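Local coordinates for putative SAM-dependent O-methyltranferase (Podospora anserina, PDB 4YMH), which probably transfers methyl groups from S-adenosylmethionine to an oxygen of its substrate, and is held here with the by-product S-adenosyl-L-homocysteine bound, at residues I169-V174 against T229-K234; T156-G161 against M212-I217; A145-Y150 against Q202-F207. One frame throughout, in Å; residues are numbered along the deposited sequence.

How the interactions relate
All three contacts lie on or beside the half of the Rossmann-like sheet that contains the antiparallel strand 228-233. Interaction 1 pairs it with strand 167-171. Interaction 2 lies about 11 Å from it between centres, where helix 150-159 ends near the loop entering strand 217-222; Lys234 ties the two together, its NZ lying 2.9 Å from Ile217 O in a probable hydrogen bond. Interaction 3, centred about 13 Å from interaction 1, joins it where Tyr150 OH stands 2.7 Å from Asp172 O, probably hydrogen-bonded. It alone holds pocket residues, Ala145 and Asn146, against S-adenosyl-L-homocysteine; the Leu170 side chain of interaction 1 stays about 11 Å from this ligand, and interaction 2 is remote from the site.

Interaction 1: I169-V174 against T229-K234; sequences ILCDNV and TQIRWK
Ile231 lies across from Ile169 as an antiparallel hydrogen-bonded pair, and its side chain can be traced along the sheet face both share. Ile231 CB sits 3.9 Å from Ile169 CB. From there the Ile231 CG2 methyl meets Ile169 CD1 at 4.2 Å, while CG1, anti to the carbonyl carbon, carries the chain the other way. With chi2 at 173°, Ile231 CD1 ends 4.0 Å from Cys171 SG, so one isoleucine bridges two residues of strand 167-171. Thr229, facing Cys171, extends this row: its OG1 is flanked by both methyls of Val174, CG2 at 3.3 Å and CG1 at 3.4 Å. Leu211 of helix 194-212 and Val154 of helix 150-159 cover this face at Ile231. On the reverse face Leu170 and Gln230 run side by side, Leu170 CD2 against Gln230 CG at 3.8 Å, with Phe59 of the second subunit packing on Gln230. Reciprocal backbone bonds close the rings at both hydrogen-bonded pairs, Ile169 N to Ile231 O being nearly straight (173°). The last strand, 228-233, inserted antiparallel between strands 167-171 and 217-222, gives the 3-2-1-4-5-7-6 order characteristic of class I methyltransferases.

Interaction 2: T156-G161 against M212-I217; sequences TILDQG and MEDPRI
Arg216 meets Leu158 and Asp159 through a chain that starts with CG anti to the carbonyl carbon (chi1 -65°), runs extended to CD, and bends at chi3 (-62°) to place NE. The side chain reaches from its loop to the last turn of helix 150-159. There NH1 donates to Asp159 OD1 at 2.7 Å in a nearly straight bond lying close to the guanidinium plane; the carboxylate is turned 45° from that plane. A weak, longer bond from NH2 reaches the same oxygen. Leu158 covers one face, its CB 3.4 Å above the guanidinium plane, over the centre. The group is also gripped side-on by Asp214, NE to OD1 at 3.0 Å and NH2 to OD2 at 2.8 Å, both on syn lone pairs. Asp214 OD1 additionally takes the backbone N of Arg216, an Asx turn, so loop and guanidinium share one anchor. An alanine in place of Arg216 would probably leave Asp159 OD1 and Asp214 OD2, 6.1 Å apart, without the positive charge they share. Beside it, Leu158 CD1 packs on Ile217 CG2 at 3.7 Å. Trp233 of strand 228-233 touches both Leu158 and Arg216, and the contact spans from the end of helix 150-159 to strand 217-222, an edge strand of the sheet within this chain, whose neighbour 228-233 runs antiparallel to it.

Interaction 3: A145-Y150 against Q202-F207; sequences ANKDGY and QALDKF. With SAH (S-adenosyl-L-homocysteine), chain E.
Tyr150 and Phe207 form a T-shaped pair where the loop after strand 138-143 of the Rossmann-like methyltransferase fold leads into helix 150-159 and meets helix 194-212. The ring planes stand at 88° with centroids 5.5 Å apart, the edge of Tyr150 turned toward the face of Phe207. Phe207 CE2 lies near the plane of the tyrosine ring, 3.9 Å from Tyr150 CD2. The same phenylalanine face also receives Tyr150 CB, which sits almost on the ring normal, 3.7 Å from the centroid, in a CH-pi contact. Phe207 CG lies anti to its backbone N (chi1 167°), which places it 4.0 Å from Tyr150 CB. Leu204, one turn earlier, divides its methyls between two partners. CD2 approaches Tyr150 CD2 obliquely at 3.8 Å, while CD1 packs on CB of Lys147. Farther back, Ala203 CB presses on the backbone of Asp148, 3.8 Å from its CA.

The lysine turns its amine away from helix 194-212: the chain bends at chi2 and chi4, and NZ donates to Ala145 O and to Tyr150 OH. That hydroxyl is also bonded to Asp172 O, so it is held at the far end of the ring, while CB and CD2 meet helix 194-212. One side of the loop thus packs on helix 194-212, while the other borders S-adenosyl-L-homocysteine. Ala145 CA lies beside the ribose, and Asn146 CB is close to the adenine N7. The Asn146 amide is itself restrained from both ends, OD1 bonded to Tyr153 OH and ND2 donating to Asp148 OD1 at 2.9 Å. Its OD1 comes within 3.2 Å of the adenine amino nitrogen, N6.

Interaction 1: I169-V174 against T229-K234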
loop_
_atom_site.group_PDB
_atom_site.type_symbol
_atom_site.label_atom_id
_atom_site.label_comp_id
_atom_site.label_asym_id
_atom_site.label_seq_id
_atom_site.Cartn_x
_atom_site.Cartn_y
_atom_site.Cartn_z
ATOM N N ILE A 169 8.227 -9.056 1.801
ATOM C CA ILE A 169 7.441 -9.678 2.852
ATOM C C ILE A 169 6.331 -8.724 3.246
ATOM O O ILE A 169 6.580 -7.554 3.493
ATOM C CB ILE A 169 8.265 -9.995 4.101
ATOM C CG1 ILE A 169 9.553 -10.721 3.735
ATOM C CG2 ILE A 169 7.405 -10.819 5.098
ATOM C CD1 ILE A 169 10.479 -10.928 4.924
ATOM N N LEU A 170 5.108 -9.234 3.301
ATOM C CA LEU A 170 3.948 -8.477 3.748
ATOM C C LEU A 170 3.433 -9.101 5.022
ATOM O O LEU A 170 3.034 -10.256 5.021
ATOM C CB LEU A 170 2.854 -8.483 2.684
ATOM C CG LEU A 170 3.297 -7.927 1.327
ATOM C CD1 LEU A 170 2.254 -8.194 0.260
ATOM C CD2 LEU A 170 3.589 -6.426 1.448
ATOM N N CYS A 171 3.442 -8.335 6.101
ATOM C CA CYS A 171 2.966 -8.827 7.399
ATOM C C CYS A 171 1.638 -8.167 7.748
ATOM O O CYS A 171 1.543 -6.939 7.801
ATOM C CB CYS A 171 4.000 -8.555 8.488
ATOM S SG CYS A 171 5.677 -9.142 8.099
ATOM N N ASP A 172 0.624 -8.994 8.007
ATOM C CA ASP A 172 -0.750 -8.529 8.195
ATOM C C ASP A 172 -1.130 -8.345 9.676
ATOM O O ASP A 172 -0.544 -8.975 10.558
ATOM C CB ASP A 172 -1.701 -9.520 7.523
ATOM C CG ASP A 172 -3.010 -8.898 7.128
ATOM O OD1 ASP A 172 -3.029 -7.679 6.869
ATOM O OD2 ASP A 172 -4.021 -9.628 7.068
ATOM N N ASN A 173 -2.122 -7.490 9.933
ATOM C CA ASN A 173 -2.620 -7.235 11.289
ATOM C C ASN A 173 -1.601 -6.686 12.269
ATOM O O ASN A 173 -1.737 -6.891 13.477
ATOM C CB ASN A 173 -3.197 -8.522 11.896
ATOM C CG ASN A 173 -4.380 -9.041 11.128
ATOM O OD1 ASN A 173 -4.322 -10.112 10.515
ATOM N ND2 ASN A 173 -5.470 -8.285 11.152
ATOM N N VAL A 174 -0.593 -5.971 11.782
ATOM C CA VAL A 174 0.473 -5.525 12.677
ATOM C C VAL A 174 -0.014 -4.495 13.715
ATOM O O VAL A 174 0.587 -4.348 14.786
ATOM C CB VAL A 174 1.666 -4.996 11.826
ATOM C CG1 VAL A 174 2.816 -4.493 12.693
ATOM C CG2 VAL A 174 2.173 -6.138 10.961
ATOM N N THR A 229 3.036 -4.428 7.459
ATOM C CA THR A 229 4.459 -4.159 7.389
ATOM C C THR A 229 5.046 -4.725 6.097
ATOM O O THR A 229 4.937 -5.914 5.826
ATOM C CB THR A 229 5.216 -4.730 8.599
ATOM O OG1 THR A 229 4.646 -4.196 9.811
ATOM C CG2 THR A 229 6.668 -4.333 8.516
ATOM N N GLN A 230 5.653 -3.852 5.294
ATOM C CA GLN A 230 6.378 -4.248 4.082
ATOM C C GLN A 230 7.854 -4.361 4.412
ATOM O O GLN A 230 8.440 -3.443 4.999
ATOM C CB GLN A 230 6.181 -3.217 2.951
ATOM C CG GLN A 230 4.721 -3.008 2.575
ATOM C CD GLN A 230 4.529 -2.042 1.421
ATOM O OE1 GLN A 230 5.475 -1.415 0.946
ATOM N NE2 GLN A 230 3.298 -1.934 0.955
ATOM N N ILE A 231 8.466 -5.468 4.023
ATOM C CA ILE A 231 9.882 -5.686 4.302
ATOM C C ILE A 231 10.596 -6.049 3.008
ATOM O O ILE A 231 10.124 -6.910 2.264
ATOM C CB ILE A 231 10.096 -6.806 5.341
ATOM C CG1 ILE A 231 9.321 -6.512 6.635
ATOM C CG2 ILE A 231 11.582 -6.987 5.623
ATOM C CD1 ILE A 231 9.354 -7.671 7.651
ATOM N N ARG A 232 11.723 -5.396 2.732
ATOM C CA ARG A 232 12.535 -5.794 1.575
ATOM C C ARG A 232 13.991 -5.857 1.990
ATOM O O ARG A 232 14.369 -5.288 3.005
ATOM C CB ARG A 232 12.360 -4.814 0.399
ATOM C CG ARG A 232 12.887 -3.412 0.674
ATOM C CD ARG A 232 12.730 -2.447 -0.521
ATOM N NE ARG A 232 13.616 -2.792 -1.637
ATOM C CZ ARG A 232 14.835 -2.282 -1.828
ATOM N NH1 ARG A 232 15.337 -1.382 -0.982
ATOM N NH2 ARG A 232 15.558 -2.674 -2.868
ATOM N N TRP A 233 14.821 -6.545 1.220
ATOM C CA TRP A 233 16.257 -6.416 1.424
ATOM C C TRP A 233 16.669 -4.982 1.112
ATOM O O TRP A 233 16.199 -4.408 0.119
ATOM C CB TRP A 233 17.048 -7.362 0.516
ATOM C CG TRP A 233 16.816 -8.832 0.706
ATOM C CD1 TRP A 233 16.125 -9.665 -0.129
ATOM C CD2 TRP A 233 17.316 -9.655 1.768
ATOM N NE1 TRP A 233 16.156 -10.949 0.354
ATOM C CE2 TRP A 233 16.875 -10.972 1.518
ATOM C CE3 TRP A 233 18.087 -9.405 2.911
ATOM C CZ2 TRP A 233 17.183 -12.038 2.364
ATOM C CZ3 TRP A 233 18.390 -10.473 3.758
ATOM C CH2 TRP A 233 17.941 -11.767 3.475
ATOM N N LYS A 234 17.556 -4.409 1.931
ATOM C CA LYS A 234 18.261 -3.185 1.532
ATOM C C LYS A 234 18.979 -3.426 0.216
ATOM O O LYS A 234 19.428 -4.546 -0.035
ATOM C CB LYS A 234 19.286 -2.751 2.576
ATOM C CG LYS A 234 18.721 -2.192 3.854
ATOM C CD LYS A 234 19.828 -1.422 4.597
ATOM C CE LYS A 234 19.446 -1.152 6.055
ATOM N NZ LYS A 234 18.146 -0.443 6.171
#

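Interaction 2: T156-G161 against M212-I217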
loop_
_atom_site.group_PDB
_atom_site.type_symbol
_atom_site.label_atom_id
_atom_site.label_comp_id
_atom_site.label_asym_id
_atom_site.label_seq_id
_atom_site.Cartn_x
_atom_site.Cartn_y
_atom_site.Cartn_z
ATOM N N THR A 156 13.933 -16.225 10.498
ATOM C CA THR A 156 14.237 -17.448 9.770
ATOM C C THR A 156 14.331 -17.095 8.300
ATOM O O THR A 156 15.305 -17.451 7.614
ATOM C CB THR A 156 13.170 -18.540 10.007
ATOM O OG1 THR A 156 13.271 -19.017 11.357
ATOM C CG2 THR A 156 13.366 -19.727 9.060
ATOM N N ILE A 157 13.365 -16.299 7.854
ATOM C CA ILE A 157 13.256 -15.977 6.436
ATOM C C ILE A 157 14.519 -15.267 5.985
ATOM O O ILE A 157 15.102 -15.604 4.956
ATOM C CB ILE A 157 12.009 -15.123 6.161
ATOM C CG1 ILE A 157 10.767 -16.011 6.228
ATOM C CG2 ILE A 157 12.104 -14.445 4.819
ATOM C CD1 ILE A 157 9.472 -15.253 6.359
ATOM N N LEU A 158 15.008 -14.342 6.800
ATOM C CA LEU A 158 16.184 -13.624 6.354
ATOM C C LEU A 158 17.421 -14.488 6.536
ATOM O O LEU A 158 18.303 -14.489 5.672
ATOM C CB LEU A 158 16.333 -12.313 7.098
ATOM C CG LEU A 158 15.137 -11.395 6.867
ATOM C CD1 LEU A 158 15.231 -10.220 7.829
ATOM C CD2 LEU A 158 15.092 -10.911 5.418
ATOM N N ASP A 159 17.473 -15.251 7.629
ATOM C CA ASP A 159 18.702 -15.984 7.940
ATOM C C ASP A 159 18.975 -17.038 6.877
ATOM O O ASP A 159 20.129 -17.278 6.510
ATOM C CB ASP A 159 18.635 -16.651 9.317
ATOM C CG ASP A 159 18.779 -15.662 10.471
ATOM O OD1 ASP A 159 19.091 -14.471 10.238
ATOM O OD2 ASP A 159 18.601 -16.097 11.629
ATOM N N GLN A 160 17.906 -17.663 6.384
ATOM C CA GLN A 160 18.039 -18.764 5.424
ATOM C C GLN A 160 17.881 -18.324 3.971
ATOM O O GLN A 160 17.897 -19.153 3.067
ATOM C CB GLN A 160 17.020 -19.865 5.729
ATOM C CG GLN A 160 17.121 -20.375 7.145
ATOM C CD GLN A 160 16.301 -21.626 7.403
ATOM O OE1 GLN A 160 16.109 -22.051 8.547
ATOM N NE2 GLN A 160 15.804 -22.222 6.327
ATOM N N GLY A 161 17.732 -17.025 3.749
ATOM C CA GLY A 161 17.585 -16.508 2.403
ATOM C C GLY A 161 16.367 -17.044 1.674
ATOM O O GLY A 161 16.454 -17.404 0.500
ATOM N N MET A 212 13.527 -2.588 13.012
ATOM C CA MET A 212 14.314 -1.376 12.799
ATOM C C MET A 212 15.785 -1.570 13.154
ATOM O O MET A 212 16.634 -0.783 12.727
ATOM C CB MET A 212 13.731 -0.208 13.591
ATOM C CG MET A 212 12.361 0.228 13.090
ATOM S SD MET A 212 12.305 0.562 11.305
ATOM C CE MET A 212 13.307 2.022 11.214
ATOM N N GLU A 213 16.096 -2.630 13.901
ATOM C CA GLU A 213 17.475 -2.875 14.309
ATOM C C GLU A 213 18.206 -3.821 13.353
ATOM O O GLU A 213 19.402 -4.072 13.522
ATOM C CB GLU A 213 17.521 -3.462 15.730
ATOM C CG GLU A 213 16.876 -2.579 16.781
ATOM C CD GLU A 213 17.518 -1.204 16.847
ATOM O OE1 GLU A 213 18.766 -1.123 16.856
ATOM O OE2 GLU A 213 16.769 -0.201 16.878
ATOM N N ASP A 214 17.491 -4.355 12.366
ATOM C CA ASP A 214 18.078 -5.360 11.469
ATOM C C ASP A 214 18.694 -4.679 10.255
ATOM O O ASP A 214 17.984 -4.084 9.453
ATOM C CB ASP A 214 17.022 -6.382 11.041
ATOM C CG ASP A 214 17.634 -7.636 10.405
ATOM O OD1 ASP A 214 18.602 -7.527 9.619
ATOM O OD2 ASP A 214 17.137 -8.738 10.690
ATOM N N PRO A 215 20.025 -4.760 10.123
ATOM C CA PRO A 215 20.700 -3.990 9.076
ATOM C C PRO A 215 20.485 -4.562 7.675
ATOM O O PRO A 215 20.955 -3.965 6.712
ATOM C CB PRO A 215 22.177 -4.073 9.470
ATOM C CG PRO A 215 22.295 -5.347 10.241
ATOM C CD PRO A 215 20.969 -5.527 10.954
ATOM N N ARG A 216 19.795 -5.688 7.561
ATOM C CA ARG A 216 19.632 -6.326 6.253
ATOM C C ARG A 216 18.436 -5.789 5.463
ATOM O O ARG A 216 18.336 -5.999 4.246
ATOM C CB ARG A 216 19.499 -7.846 6.423
ATOM C CG ARG A 216 20.743 -8.520 6.969
ATOM C CD ARG A 216 20.455 -9.982 7.329
ATOM N NE ARG A 216 19.442 -10.085 8.376
ATOM C CZ ARG A 216 19.090 -11.221 8.973
ATOM N NH1 ARG A 216 19.666 -12.360 8.630
ATOM N NH2 ARG A 216 18.167 -11.214 9.923
ATOM N N ILE A 217 17.540 -5.078 6.139
ATOM C CA ILE A 217 16.233 -4.798 5.556
ATOM C C ILE A 217 15.798 -3.342 5.591
ATOM O O ILE A 217 16.192 -2.584 6.479
ATOM C CB ILE A 217 15.134 -5.630 6.268
ATOM C CG1 ILE A 217 15.195 -5.430 7.788
ATOM C CG2 ILE A 217 15.269 -7.100 5.916
ATOM C CD1 ILE A 217 14.093 -6.148 8.571
#

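Interaction 3: A145-Y150 against Q202-F207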
loop_
_atom_site.group_PDB
_atom_site.type_symbol
_atom_site.label_atom_id
_atom_site.label_comp_id
_atom_site.label_asym_id
_atom_site.label_seq_id
_atom_site.Cartn_x
_atom_site.Cartn_y
_atom_site.Cartn_z
ATOM N N ALA A 145 0.068 -15.375 10.570
ATOM C CA ALA A 145 -0.181 -16.442 11.555
ATOM C C ALA A 145 -0.230 -15.914 12.998
ATOM O O ALA A 145 -0.768 -14.832 13.248
ATOM C CB ALA A 145 0.876 -17.528 11.426
ATOM N N ASN A 146 0.336 -16.663 13.945
ATOM C CA ASN A 146 0.338 -16.219 15.342
ATOM C C ASN A 146 1.186 -14.952 15.484
ATOM O O ASN A 146 2.348 -14.913 15.056
ATOM C CB ASN A 146 0.845 -17.324 16.279
ATOM C CG ASN A 146 2.143 -17.935 15.804
ATOM O OD1 ASN A 146 2.280 -18.281 14.627
ATOM N ND2 ASN A 146 3.112 -18.059 16.712
ATOM N N LYS A 147 0.593 -13.906 16.057
ATOM C CA LYS A 147 1.245 -12.602 16.080
ATOM C C LYS A 147 2.521 -12.637 16.914
ATOM O O LYS A 147 3.456 -11.873 16.645
ATOM C CB LYS A 147 0.289 -11.524 16.598
ATOM C CG LYS A 147 -1.091 -11.520 15.924
ATOM C CD LYS A 147 -1.016 -11.386 14.399
ATOM C CE LYS A 147 -2.405 -11.593 13.796
ATOM N NZ LYS A 147 -2.340 -12.231 12.450
ATOM N N ASP A 148 2.588 -13.530 17.903
ATOM C CA ASP A 148 3.789 -13.604 18.736
ATOM C C ASP A 148 4.929 -14.347 18.026
ATOM O O ASP A 148 6.044 -14.424 18.543
ATOM C CB ASP A 148 3.482 -14.248 20.115
ATOM C CG ASP A 148 3.073 -15.724 20.027
ATOM O OD1 ASP A 148 2.695 -16.202 18.950
ATOM O OD2 ASP A 148 3.084 -16.412 21.068
ATOM N N GLY A 149 4.657 -14.874 16.834
ATOM C CA GLY A 149 5.670 -15.573 16.051
ATOM C C GLY A 149 6.325 -14.794 14.905
ATOM O O GLY A 149 7.326 -15.249 14.326
ATOM N N TYR A 150 5.787 -13.614 14.589
ATOM C CA TYR A 150 6.237 -12.855 13.415
ATOM C C TYR A 150 7.746 -12.615 13.415
ATOM O O TYR A 150 8.429 -12.863 12.407
ATOM C CB TYR A 150 5.515 -11.500 13.328
ATOM C CG TYR A 150 4.111 -11.517 12.749
ATOM C CD1 TYR A 150 3.296 -12.635 12.858
ATOM C CD2 TYR A 150 3.596 -10.394 12.108
ATOM C CE1 TYR A 150 2.001 -12.632 12.346
ATOM C CE2 TYR A 150 2.313 -10.386 11.583
ATOM C CZ TYR A 150 1.521 -11.503 11.711
ATOM O OH TYR A 150 0.246 -11.481 11.200
ATOM N N GLN A 202 1.321 -6.142 22.208
ATOM C CA GLN A 202 2.623 -6.106 22.882
ATOM C C GLN A 202 3.674 -6.868 22.072
ATOM O O GLN A 202 4.819 -6.385 21.877
ATOM C CB GLN A 202 2.507 -6.677 24.302
ATOM C CG GLN A 202 1.583 -5.835 25.165
ATOM C CD GLN A 202 1.101 -6.565 26.406
ATOM O OE1 GLN A 202 1.572 -7.660 26.725
ATOM N NE2 GLN A 202 0.153 -5.961 27.110
ATOM N N ALA A 203 3.288 -8.057 21.592
ATOM C CA ALA A 203 4.225 -8.843 20.789
ATOM C C ALA A 203 4.587 -8.119 19.473
ATOM O O ALA A 203 5.743 -8.110 19.032
ATOM C CB ALA A 203 3.647 -10.237 20.499
ATOM N N LEU A 204 3.591 -7.501 18.857
ATOM C CA LEU A 204 3.769 -6.860 17.560
ATOM C C LEU A 204 4.559 -5.565 17.675
ATOM O O LEU A 204 5.253 -5.166 16.734
ATOM C CB LEU A 204 2.411 -6.608 16.912
ATOM C CG LEU A 204 1.812 -7.907 16.359
ATOM C CD1 LEU A 204 0.318 -7.761 16.068
ATOM C CD2 LEU A 204 2.573 -8.341 15.107
ATOM N N ASP A 205 4.470 -4.918 18.834
ATOM C CA ASP A 205 5.277 -3.731 19.075
ATOM C C ASP A 205 6.749 -4.148 19.193
ATOM O O ASP A 205 7.645 -3.506 18.611
ATOM C CB ASP A 205 4.807 -3.000 20.335
ATOM C CG ASP A 205 5.741 -1.877 20.743
ATOM O OD1 ASP A 205 5.958 -0.929 19.948
ATOM O OD2 ASP A 205 6.283 -1.963 21.867
ATOM N N LYS A 206 7.007 -5.225 19.935
ATOM C CA LYS A 206 8.387 -5.722 19.997
ATOM C C LYS A 206 8.918 -6.135 18.604
ATOM O O LYS A 206 10.065 -5.852 18.252
ATOM C CB LYS A 206 8.481 -6.901 20.967
ATOM C CG LYS A 206 8.299 -6.507 22.428
ATOM C CD LYS A 206 8.604 -7.678 23.349
ATOM C CE LYS A 206 8.547 -7.263 24.817
ATOM N NZ LYS A 206 7.148 -7.121 25.301
ATOM N N PHE A 207 8.065 -6.808 17.836
ATOM C CA PHE A 207 8.362 -7.209 16.457
ATOM C C PHE A 207 8.796 -6.001 15.620
ATOM O O PHE A 207 9.890 -5.980 15.012
ATOM C CB PHE A 207 7.131 -7.880 15.846
ATOM C CG PHE A 207 7.194 -8.062 14.337
ATOM C CD1 PHE A 207 8.127 -8.911 13.764
ATOM C CD2 PHE A 207 6.294 -7.404 13.508
ATOM C CE1 PHE A 207 8.174 -9.097 12.367
ATOM C CE2 PHE A 207 6.341 -7.575 12.119
ATOM C CZ PHE A 207 7.282 -8.431 11.558
HETATM N N SAH E . -4.486 -15.880 5.912
HETATM C CA SAH E . -5.861 -16.156 6.221
HETATM C CB SAH E . -6.137 -16.027 7.716
HETATM C CG SAH E . -5.073 -16.558 8.672
HETATM S SD SAH E . -5.637 -16.490 10.332
HETATM C C SAH E . -6.782 -15.224 5.481
HETATM O O SAH E . -7.938 -15.532 5.311
HETATM O OXT SAH E . -6.346 -14.160 5.069
HETATM C "C5'" SAH E . -4.217 -17.168 11.089
HETATM C "C4'" SAH E . -4.038 -18.663 10.875
HETATM O "O4'" SAH E . -2.768 -19.057 11.361
HETATM C "C3'" SAH E . -5.041 -19.489 11.643
HETATM O "O3'" SAH E . -5.707 -20.391 10.791
HETATM C "C2'" SAH E . -4.218 -20.238 12.659
HETATM O "O2'" SAH E . -4.742 -21.484 12.993
HETATM C "C1'" SAH E . -2.849 -20.293 12.027
HETATM N N9 SAH E . -1.753 -20.401 12.999
HETATM C C8 SAH E . -1.664 -19.836 14.190
HETATM N N7 SAH E . -0.525 -20.154 14.779
HETATM C C5 SAH E . 0.138 -20.930 13.958
HETATM C C6 SAH E . 1.429 -21.615 13.957
HETATM N N6 SAH E . 2.206 -21.500 15.010
HETATM N N1 SAH E . 1.782 -22.329 12.891
HETATM C C2 SAH E . 0.975 -22.411 11.839
HETATM N N3 SAH E . -0.201 -21.818 11.760
HETATM C C4 SAH E . -0.663 -21.077 12.773
#